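Local structure of S-M checkpoint control protein RAD4 (Schizosaccharomyces pombe, 4BU0) at residues L99-K104 and L125-T130; C105-T110 and H141-T146; S118-Y123 and W167-I172. The protein acts as an essential DNA replication and S-M checkpoint adaptor, its paired N-terminal BRCT domains binding phosphorylated sites in crb2. All blocks are in the same frame, centred on the assembly; numbering follows the deposited sequence.

In the fold
All three contacts belong to the second BRCT domain of this two-domain piece. Contact 2 pairs the two central strands of its parallel sheet. Contact 3 joins helices 116-126 and 166-174, which pack on one face of that sheet, and contact 1 ties the C-terminal end of helix 116-126 to the loop leading into strand 106-110. The centre of contact 3 lies about 10 Å from those of contacts 1 and 2, which are about 15 Å apart. I120 meets L109 and I143, W167 stacks on H141, and L168 reaches L102. The bound peptide lies at the T110 end of contact 2, where T110 OG1 hydrogen-bonds its modified side chain.

Contact 1: residues L99-K104 and L125-T130; sequences LPTLFK and LKHGGT
L102 and H127 meet through a direct backbone bond, L102 N donating to H127 O at 2.9 Å with an N-H...O angle of 156°. The same carbonyl oxygen is flanked by carbon, with P100 CB 3.6 Å from H127 O. The leucine branch crosses the histidine stem at a slant: chi1 of -57° sets L102 CG anti to its own carbonyl carbon, 3.9 Å from H127 CB, and L102 CD1 touches the same carbon. At the leucine's own carbonyl, G129 CA makes a CA-H...O contact of 3.3 Å with L102 O. The side chains of T101 and H127 lie side by side and point the same way. One water joins these two residues, accepting from T101 N at 3.0 Å and hydrogen-bonding H127 ND1 at 3.1 Å. A second water takes the N-H of K104 at 3.0 Å from K104 N and donates to G128 O at 2.7 Å. The histidine carbonyl is presented by a Schellman motif that ends helix 116-126: G129 N bonds V124 O, G128 N bonds L125 O, and G128 is the C-prime residue with phi 81°. A CB on G128 would collide with P100 CB. The opposing loop is shaped by a type I turn from P100 to F103, closed by F103 N to P100 O, while L99 CD1 sits over one face of the F103 ring, toward its rim. Farther out, L102 packs on W167 and L168 of the last helix of this BRCT domain and H127 on I172. Backbone bonds run from L99 to I69 in the first BRCT domain, and from T130 to C105 and V107.

Contact 2: residues C105-T110 and H141-T146; sequences CRVCLT and HLIAGT
C108 and L142 are bridge partners in a parallel strand pair, with T110 and A144 the next pair on the same face. H141 O accepts from C108 N, C108 O from I143 N at 2.8 Å, I143 O from T110 N, and T110 O from G145 N at 2.9 Å; H141 N to R106 O starts the ladder at 3.2 Å. From L142 CB, chi1 of 173° sets CG anti to the backbone N, and L142 CG lies 4.0 Å from T110 CG2. There the side chain forks. L142 CD1 leans over the neighbouring strand, 3.6 Å from C108 O, and also meets C108 CB and SG. L142 CD2 goes to T110 CG2 at 3.9 Å, a methyl that also touches A144 CB at 3.6 Å. An alanine in place of L142 would probably open a gap beside C108 and T110 and leave the T110 methyl less firmly packed. Helix 150-157 lies on this face, with A155 against L142 and K151 against C108 and T110. The other face carries V107, L109, H141 and I143: I143 CD1 reaches V107 CG1 at 3.6 Å, L109 runs beside I143, and the H141 ring stacks on W167. With T110 OG1 anti to the backbone N, its CG2 takes the crowded position between N and the carbonyl carbon, while the hydroxyl hydrogen-bonds a modified side chain of the bound peptide. Strands 106-110 and 141-144 are the middle pair of the 2-1-3-4 parallel BRCT sheet, and a threonine at the end of the first strand is consistent with the phosphate-binding pocket of phosphopeptide-binding BRCT domains.

Contact 3: residues S118-Y123 and W167-I172; sequences SRIENY and WLWQSI
W167 O is gripped twice by S171, on the helix whose neighbouring residues L168, W169 and I172 meet I120 and Y123. S171 N, at 2.9 Å from W167 O, and S171 OG, at 2.8 Å from W167 O, arrive from opposite faces of the carbonyl plane. The hydroxyl also sits over one face of the W167 ring, toward its rim, and has a further bond with L178 N, while W167 NE1 bonds L178 O. Neither W167 nor S171 touches 118-123; apolar and aromatic groups make the contact with that segment. Its centrepiece is a T-shaped pair: the six-membered ring of W169 turns its edge to one face of Y123, the centroids 5.1 Å apart and the planes at 81°. W169 CZ3 leads, over the tyrosine face but offset toward the rim, 3.7 Å from Y123 CD2. The far end of the indole comes nearer to helix 116-126 than its stem does. I172 reaches the same tyrosine at about a right angle, with I172 CD1 4.0 Å from Y123 CD1. A turn earlier, I120 CG2 meets L168 CD2 at 3.7 Å as the two side chains cross obliquely, and I120 CG1 lies 4.2 Å from W169 CZ2. The axes of the two short segments come no closer than 11.6 Å, their directions differing by 32°, and the gap is bridged by these large side chains. W167 is consistent with the tryptophan that BRCT domains commonly carry in their last helix. Both helices lie on one face of the sheet, where I120 and W167 rest on I143 of strand 141-144, and the loops of contact 1 lie beyond the start of strand 106-110, at the end remote from the peptide.

Contact 1: residues L99-K104 and L125-T130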
loop_
_atom_site.group_PDB
_atom_site.type_symbol
_atom_site.label_atom_id
_atom_site.label_comp_id
_atom_site.label_asym_id
_atom_site.label_seq_id
_atom_site.Cartn_x
_atom_site.Cartn_y
_atom_site.Cartn_z
ATOM N N LEU A 99 2.692 5.797 4.457
ATOM C CA LEU A 99 2.880 4.398 4.083
ATOM C C LEU A 99 3.642 4.314 2.761
ATOM O O LEU A 99 3.327 5.078 1.835
ATOM C CB LEU A 99 1.528 3.718 3.917
ATOM C CG LEU A 99 1.564 2.176 3.821
ATOM C CD1 LEU A 99 1.932 1.509 5.199
ATOM C CD2 LEU A 99 0.230 1.630 3.338
ATOM N N PRO A 100 4.643 3.407 2.645
ATOM C CA PRO A 100 5.330 3.238 1.349
ATOM C C PRO A 100 4.304 2.894 0.282
ATOM O O PRO A 100 3.391 2.112 0.548
ATOM C CB PRO A 100 6.284 2.069 1.613
ATOM C CG PRO A 100 6.575 2.177 3.112
ATOM C CD PRO A 100 5.202 2.503 3.677
ATOM N N THR A 101 4.438 3.469 -0.915
ATOM C CA THR A 101 3.416 3.300 -1.941
ATOM C C THR A 101 3.109 1.854 -2.224
ATOM O O THR A 101 1.929 1.483 -2.342
ATOM C CB THR A 101 3.857 4.002 -3.228
ATOM O OG1 THR A 101 3.969 5.400 -2.926
ATOM C CG2 THR A 101 2.855 3.812 -4.372
ATOM N N LEU A 102 4.171 1.016 -2.333
ATOM C CA LEU A 102 4.007 -0.390 -2.694
ATOM C C LEU A 102 4.067 -1.349 -1.496
ATOM O O LEU A 102 4.375 -2.539 -1.642
ATOM C CB LEU A 102 5.058 -0.765 -3.761
ATOM C CG LEU A 102 4.979 0.105 -5.023
ATOM C CD1 LEU A 102 6.053 -0.317 -6.020
ATOM C CD2 LEU A 102 3.585 0.016 -5.710
ATOM N N PHE A 103 3.671 -0.850 -0.303
ATOM C CA PHE A 103 3.604 -1.675 0.887
ATOM C C PHE A 103 2.722 -2.892 0.596
ATOM O O PHE A 103 1.602 -2.751 0.063
ATOM C CB PHE A 103 3.036 -0.834 2.053
ATOM C CG PHE A 103 3.048 -1.540 3.375
ATOM C CD1 PHE A 103 4.243 -1.762 4.053
ATOM C CD2 PHE A 103 1.872 -2.006 3.939
ATOM C CE1 PHE A 103 4.251 -2.426 5.289
ATOM C CE2 PHE A 103 1.879 -2.658 5.173
ATOM C CZ PHE A 103 3.069 -2.861 5.837
ATOM N N LYS A 104 3.251 -4.076 0.923
ATOM C CA LYS A 104 2.594 -5.379 0.766
ATOM C C LYS A 104 2.473 -5.829 -0.694
ATOM O O LYS A 104 1.919 -6.915 -0.935
ATOM C CB LYS A 104 1.214 -5.467 1.441
ATOM C CG LYS A 104 1.297 -5.454 2.973
ATOM C CD LYS A 104 1.740 -6.769 3.566
ATOM C CE LYS A 104 1.346 -6.882 5.022
ATOM N NZ LYS A 104 2.288 -6.155 5.913
ATOM N N LEU A 125 11.537 -1.706 -5.354
ATOM C CA LEU A 125 12.221 -1.757 -4.063
ATOM C C LEU A 125 12.270 -0.375 -3.404
ATOM O O LEU A 125 12.028 -0.275 -2.198
ATOM C CB LEU A 125 13.636 -2.316 -4.260
ATOM C CG LEU A 125 13.711 -3.764 -4.754
ATOM C CD1 LEU A 125 15.139 -4.140 -5.070
ATOM C CD2 LEU A 125 13.163 -4.730 -3.734
ATOM N N LYS A 126 12.522 0.681 -4.211
ATOM C CA LYS A 126 12.580 2.066 -3.698
ATOM C C LYS A 126 11.246 2.476 -3.065
ATOM O O LYS A 126 11.224 3.225 -2.094
ATOM C CB LYS A 126 12.929 3.009 -4.871
ATOM C CG LYS A 126 12.953 4.505 -4.547
ATOM C CD LYS A 126 13.124 5.334 -5.812
ATOM C CE LYS A 126 12.981 6.812 -5.550
ATOM N NZ LYS A 126 12.973 7.589 -6.819
ATOM N N HIS A 127 10.124 1.923 -3.569
ATOM C CA HIS A 127 8.811 2.302 -3.058
ATOM C C HIS A 127 8.194 1.266 -2.119
ATOM O O HIS A 127 6.973 1.277 -1.871
ATOM C CB HIS A 127 7.908 2.638 -4.245
ATOM C CG HIS A 127 8.309 3.946 -4.827
ATOM N ND1 HIS A 127 7.961 5.149 -4.204
ATOM C CD2 HIS A 127 9.116 4.215 -5.870
ATOM C CE1 HIS A 127 8.532 6.096 -4.925
ATOM N NE2 HIS A 127 9.240 5.589 -5.932
ATOM N N GLY A 128 9.048 0.469 -1.486
ATOM C CA GLY A 128 8.638 -0.419 -0.416
ATOM C C GLY A 128 8.008 -1.741 -0.782
ATOM O O GLY A 128 7.516 -2.434 0.107
ATOM N N GLY A 129 8.033 -2.101 -2.074
ATOM C CA GLY A 129 7.481 -3.388 -2.463
ATOM C C GLY A 129 8.515 -4.493 -2.341
ATOM O O GLY A 129 9.700 -4.219 -2.103
ATOM N N THR A 130 8.064 -5.739 -2.521
ATOM C CA THR A 130 8.934 -6.906 -2.590
ATOM C C THR A 130 9.053 -7.226 -4.052
ATOM O O THR A 130 8.026 -7.262 -4.747
ATOM C CB THR A 130 8.381 -8.085 -1.787
ATOM O OG1 THR A 130 8.330 -7.681 -0.417
ATOM C CG2 THR A 130 9.258 -9.354 -1.909
HETATM O O HOH W 1 6.896 5.078 -1.340
HETATM O O HOH W 2 6.143 -4.404 1.434
#

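Contact 2: residues C105-T110 and H141-T146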
loop_
_atom_site.group_PDB
_atom_site.type_symbol
_atom_site.label_atom_id
_atom_site.label_comp_id
_atom_site.label_asym_id
_atom_site.label_seq_id
_atom_site.Cartn_x
_atom_site.Cartn_y
_atom_site.Cartn_z
ATOM N N CYS A 105 3.010 -5.055 -1.647
ATOM C CA CYS A 105 3.017 -5.539 -3.034
ATOM C C CYS A 105 4.166 -6.510 -3.191
ATOM O O CYS A 105 5.249 -6.287 -2.645
ATOM C CB CYS A 105 3.154 -4.401 -4.041
ATOM S SG CYS A 105 1.720 -3.314 -4.117
ATOM N N ARG A 106 3.945 -7.544 -4.014
ATOM C CA ARG A 106 4.954 -8.554 -4.363
ATOM C C ARG A 106 4.882 -8.593 -5.862
ATOM O O ARG A 106 3.884 -9.063 -6.413
ATOM C CB ARG A 106 4.638 -9.905 -3.715
ATOM C CG ARG A 106 4.654 -9.813 -2.190
ATOM C CD ARG A 106 4.411 -11.171 -1.520
ATOM N NE ARG A 106 5.613 -12.003 -1.581
ATOM C CZ ARG A 106 6.626 -11.933 -0.721
ATOM N NH1 ARG A 106 6.589 -11.075 0.297
ATOM N NH2 ARG A 106 7.688 -12.711 -0.874
ATOM N N VAL A 107 5.836 -7.934 -6.505
ATOM C CA VAL A 107 5.788 -7.674 -7.929
ATOM C C VAL A 107 6.758 -8.555 -8.699
ATOM O O VAL A 107 7.949 -8.619 -8.366
ATOM C CB VAL A 107 6.100 -6.180 -8.206
ATOM C CG1 VAL A 107 5.978 -5.865 -9.696
ATOM C CG2 VAL A 107 5.176 -5.257 -7.398
ATOM N N CYS A 108 6.240 -9.169 -9.764
ATOM C CA CYS A 108 7.002 -10.027 -10.672
ATOM C C CYS A 108 6.903 -9.394 -12.043
ATOM O O CYS A 108 5.939 -8.658 -12.305
ATOM C CB CYS A 108 6.379 -11.426 -10.638
ATOM S SG CYS A 108 7.290 -12.694 -11.552
ATOM N N LEU A 109 7.893 -9.649 -12.912
ATOM C CA LEU A 109 7.919 -9.118 -14.282
ATOM C C LEU A 109 7.953 -10.225 -15.330
ATOM O O LEU A 109 8.503 -11.290 -15.054
ATOM C CB LEU A 109 9.232 -8.270 -14.462
ATOM C CG LEU A 109 9.537 -7.228 -13.401
ATOM C CD1 LEU A 109 10.788 -6.409 -13.768
ATOM C CD2 LEU A 109 8.370 -6.253 -13.221
ATOM N N THR A 110 7.426 -9.970 -16.527
ATOM C CA THR A 110 7.605 -10.919 -17.626
ATOM C C THR A 110 7.688 -10.188 -18.942
ATOM O O THR A 110 6.993 -9.188 -19.143
ATOM C CB THR A 110 6.510 -12.011 -17.676
ATOM O OG1 THR A 110 6.852 -13.017 -18.652
ATOM C CG2 THR A 110 5.116 -11.481 -17.986
ATOM N N HIS A 141 1.185 -8.697 -8.182
ATOM C CA HIS A 141 1.123 -8.066 -9.493
ATOM C C HIS A 141 2.174 -8.614 -10.388
ATOM O O HIS A 141 3.337 -8.621 -10.006
ATOM C CB HIS A 141 1.347 -6.534 -9.407
ATOM C CG HIS A 141 0.340 -5.821 -8.546
ATOM N ND1 HIS A 141 0.431 -5.846 -7.154
ATOM C CD2 HIS A 141 -0.777 -5.133 -8.906
ATOM C CE1 HIS A 141 -0.616 -5.137 -6.712
ATOM N NE2 HIS A 141 -1.368 -4.692 -7.734
ATOM N N LEU A 142 1.770 -9.034 -11.584
ATOM C CA LEU A 142 2.716 -9.395 -12.620
ATOM C C LEU A 142 2.711 -8.271 -13.655
ATOM O O LEU A 142 1.671 -8.048 -14.261
ATOM C CB LEU A 142 2.299 -10.737 -13.275
ATOM C CG LEU A 142 3.149 -11.119 -14.494
ATOM C CD1 LEU A 142 4.564 -11.410 -14.104
ATOM C CD2 LEU A 142 2.530 -12.320 -15.235
ATOM N N ILE A 143 3.833 -7.567 -13.827
ATOM C CA ILE A 143 3.919 -6.530 -14.858
ATOM C C ILE A 143 4.398 -7.222 -16.113
ATOM O O ILE A 143 5.498 -7.808 -16.111
ATOM C CB ILE A 143 4.863 -5.396 -14.426
ATOM C CG1 ILE A 143 4.355 -4.712 -13.122
ATOM C CG2 ILE A 143 4.980 -4.386 -15.593
ATOM C CD1 ILE A 143 5.370 -3.712 -12.550
ATOM N N ALA A 144 3.596 -7.164 -17.175
ATOM C CA ALA A 144 3.895 -7.905 -18.389
ATOM C C ALA A 144 4.129 -6.991 -19.569
ATOM O O ALA A 144 3.401 -6.015 -19.726
ATOM C CB ALA A 144 2.730 -8.841 -18.702
ATOM N N GLY A 145 5.163 -7.290 -20.355
ATOM C CA GLY A 145 5.423 -6.530 -21.579
ATOM C C GLY A 145 4.508 -6.984 -22.702
ATOM O O GLY A 145 4.151 -6.184 -23.571
ATOM N N THR A 146 4.135 -8.281 -22.694
ATOM C CA THR A 146 3.222 -8.900 -23.668
ATOM C C THR A 146 2.370 -9.936 -22.960
ATOM O O THR A 146 2.801 -10.480 -21.947
ATOM C CB THR A 146 3.968 -9.552 -24.851
ATOM O OG1 THR A 146 4.833 -10.575 -24.367
ATOM C CG2 THR A 146 4.726 -8.551 -25.723
#

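Contact 3: residues S118-Y123 and W167-I172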
loop_
_atom_site.group_PDB
_atom_site.type_symbol
_atom_site.label_atom_id
_atom_site.label_comp_id
_atom_site.label_asym_id
_atom_site.label_seq_id
_atom_site.Cartn_x
_atom_site.Cartn_y
_atom_site.Cartn_z
ATOM N N SER A 118 15.410 -4.005 -15.209
ATOM C CA SER A 118 16.073 -3.778 -13.933
ATOM C C SER A 118 15.700 -2.421 -13.315
ATOM O O SER A 118 15.743 -2.288 -12.081
ATOM C CB SER A 118 17.579 -3.896 -14.083
ATOM O OG SER A 118 17.970 -5.237 -14.333
ATOM N N ARG A 119 15.324 -1.424 -14.149
ATOM C CA ARG A 119 14.866 -0.129 -13.648
ATOM C C ARG A 119 13.535 -0.343 -12.887
ATOM O O ARG A 119 13.341 0.209 -11.799
ATOM C CB ARG A 119 14.703 0.850 -14.820
ATOM C CG ARG A 119 14.164 2.225 -14.451
ATOM C CD ARG A 119 14.254 3.162 -15.645
ATOM N NE ARG A 119 13.167 4.141 -15.658
ATOM C CZ ARG A 119 13.240 5.351 -15.112
ATOM N NH1 ARG A 119 14.346 5.741 -14.491
ATOM N NH2 ARG A 119 12.200 6.173 -15.166
ATOM N N ILE A 120 12.637 -1.182 -13.448
ATOM C CA ILE A 120 11.358 -1.486 -12.775
ATOM C C ILE A 120 11.647 -2.121 -11.407
ATOM O O ILE A 120 11.073 -1.731 -10.380
ATOM C CB ILE A 120 10.478 -2.395 -13.666
ATOM C CG1 ILE A 120 9.971 -1.580 -14.887
ATOM C CG2 ILE A 120 9.276 -2.953 -12.871
ATOM C CD1 ILE A 120 9.428 -2.479 -16.037
ATOM N N GLU A 121 12.542 -3.138 -11.395
ATOM C CA GLU A 121 12.921 -3.790 -10.149
ATOM C C GLU A 121 13.410 -2.771 -9.106
ATOM O O GLU A 121 12.967 -2.811 -7.958
ATOM C CB GLU A 121 13.989 -4.853 -10.419
ATOM C CG GLU A 121 14.536 -5.522 -9.174
ATOM C CD GLU A 121 15.531 -6.633 -9.457
ATOM O OE1 GLU A 121 15.649 -7.058 -10.630
ATOM O OE2 GLU A 121 16.174 -7.093 -8.482
ATOM N N ASN A 122 14.270 -1.830 -9.531
ATOM C CA ASN A 122 14.755 -0.812 -8.612
ATOM C C ASN A 122 13.615 0.062 -8.065
ATOM O O ASN A 122 13.591 0.361 -6.869
ATOM C CB ASN A 122 15.777 0.078 -9.313
ATOM C CG ASN A 122 16.567 0.921 -8.348
ATOM O OD1 ASN A 122 17.274 0.411 -7.476
ATOM N ND2 ASN A 122 16.439 2.228 -8.469
ATOM N N TYR A 123 12.675 0.480 -8.935
ATOM C CA TYR A 123 11.569 1.323 -8.448
ATOM C C TYR A 123 10.644 0.590 -7.486
ATOM O O TYR A 123 10.133 1.203 -6.539
ATOM C CB TYR A 123 10.735 1.859 -9.608
ATOM C CG TYR A 123 11.284 3.127 -10.206
ATOM C CD1 TYR A 123 11.039 4.365 -9.616
ATOM C CD2 TYR A 123 12.016 3.101 -11.385
ATOM C CE1 TYR A 123 11.543 5.543 -10.167
ATOM C CE2 TYR A 123 12.522 4.274 -11.949
ATOM C CZ TYR A 123 12.283 5.492 -11.336
ATOM O OH TYR A 123 12.773 6.646 -11.906
ATOM N N TRP A 167 0.766 0.850 -14.651
ATOM C CA TRP A 167 0.232 0.688 -13.297
ATOM C C TRP A 167 1.241 1.163 -12.258
ATOM O O TRP A 167 0.891 1.826 -11.282
ATOM C CB TRP A 167 -0.114 -0.791 -13.035
ATOM C CG TRP A 167 -0.320 -1.080 -11.571
ATOM C CD1 TRP A 167 -1.451 -0.840 -10.838
ATOM C CD2 TRP A 167 0.642 -1.635 -10.659
ATOM N NE1 TRP A 167 -1.236 -1.165 -9.514
ATOM C CE2 TRP A 167 0.048 -1.647 -9.376
ATOM C CE3 TRP A 167 1.958 -2.117 -10.810
ATOM C CZ2 TRP A 167 0.733 -2.101 -8.242
ATOM C CZ3 TRP A 167 2.636 -2.578 -9.691
ATOM C CH2 TRP A 167 2.025 -2.568 -8.425
ATOM N N LEU A 168 2.502 0.753 -12.456
ATOM C CA LEU A 168 3.538 1.129 -11.526
ATOM C C LEU A 168 3.799 2.625 -11.540
ATOM O O LEU A 168 3.885 3.243 -10.472
ATOM C CB LEU A 168 4.824 0.355 -11.893
ATOM C CG LEU A 168 6.057 0.678 -11.019
ATOM C CD1 LEU A 168 5.830 0.278 -9.561
ATOM C CD2 LEU A 168 7.293 -0.059 -11.564
ATOM N N TRP A 169 3.909 3.197 -12.722
ATOM C CA TRP A 169 4.205 4.605 -12.787
ATOM C C TRP A 169 3.092 5.452 -12.207
ATOM O O TRP A 169 3.365 6.348 -11.493
ATOM C CB TRP A 169 4.559 5.033 -14.207
ATOM C CG TRP A 169 5.638 4.224 -14.894
ATOM C CD1 TRP A 169 5.617 3.832 -16.172
ATOM C CD2 TRP A 169 6.872 3.750 -14.347
ATOM N NE1 TRP A 169 6.742 3.120 -16.464
ATOM C CE2 TRP A 169 7.516 3.061 -15.351
ATOM C CE3 TRP A 169 7.480 3.830 -13.111
ATOM C CZ2 TRP A 169 8.731 2.457 -15.148
ATOM C CZ3 TRP A 169 8.681 3.227 -12.945
ATOM C CH2 TRP A 169 9.264 2.550 -13.946
ATOM N N GLN A 170 1.858 5.119 -12.552
ATOM C CA GLN A 170 0.765 5.928 -12.009
ATOM C C GLN A 170 0.580 5.701 -10.502
ATOM O O GLN A 170 0.171 6.636 -9.811
ATOM C CB GLN A 170 -0.538 5.671 -12.775
ATOM C CG GLN A 170 -0.461 6.297 -14.170
ATOM C CD GLN A 170 -1.834 6.424 -14.818
ATOM O OE1 GLN A 170 -2.870 6.526 -14.142
ATOM N NE2 GLN A 170 -1.847 6.407 -16.151
ATOM N N SER A 171 0.834 4.466 -9.987
ATOM C CA SER A 171 0.705 4.214 -8.546
ATOM C C SER A 171 1.749 5.021 -7.805
ATOM O O SER A 171 1.434 5.662 -6.800
ATOM C CB SER A 171 0.883 2.722 -8.244
ATOM O OG SER A 171 -0.216 1.967 -8.737
ATOM N N ILE A 172 2.984 5.046 -8.339
ATOM C CA ILE A 172 4.042 5.848 -7.677
ATOM C C ILE A 172 3.654 7.328 -7.645
ATOM O O ILE A 172 3.789 7.961 -6.584
ATOM C CB ILE A 172 5.398 5.623 -8.347
ATOM C CG1 ILE A 172 5.931 4.241 -7.952
ATOM C CG2 ILE A 172 6.431 6.754 -7.964
ATOM C CD1 ILE A 172 7.119 3.781 -8.816
#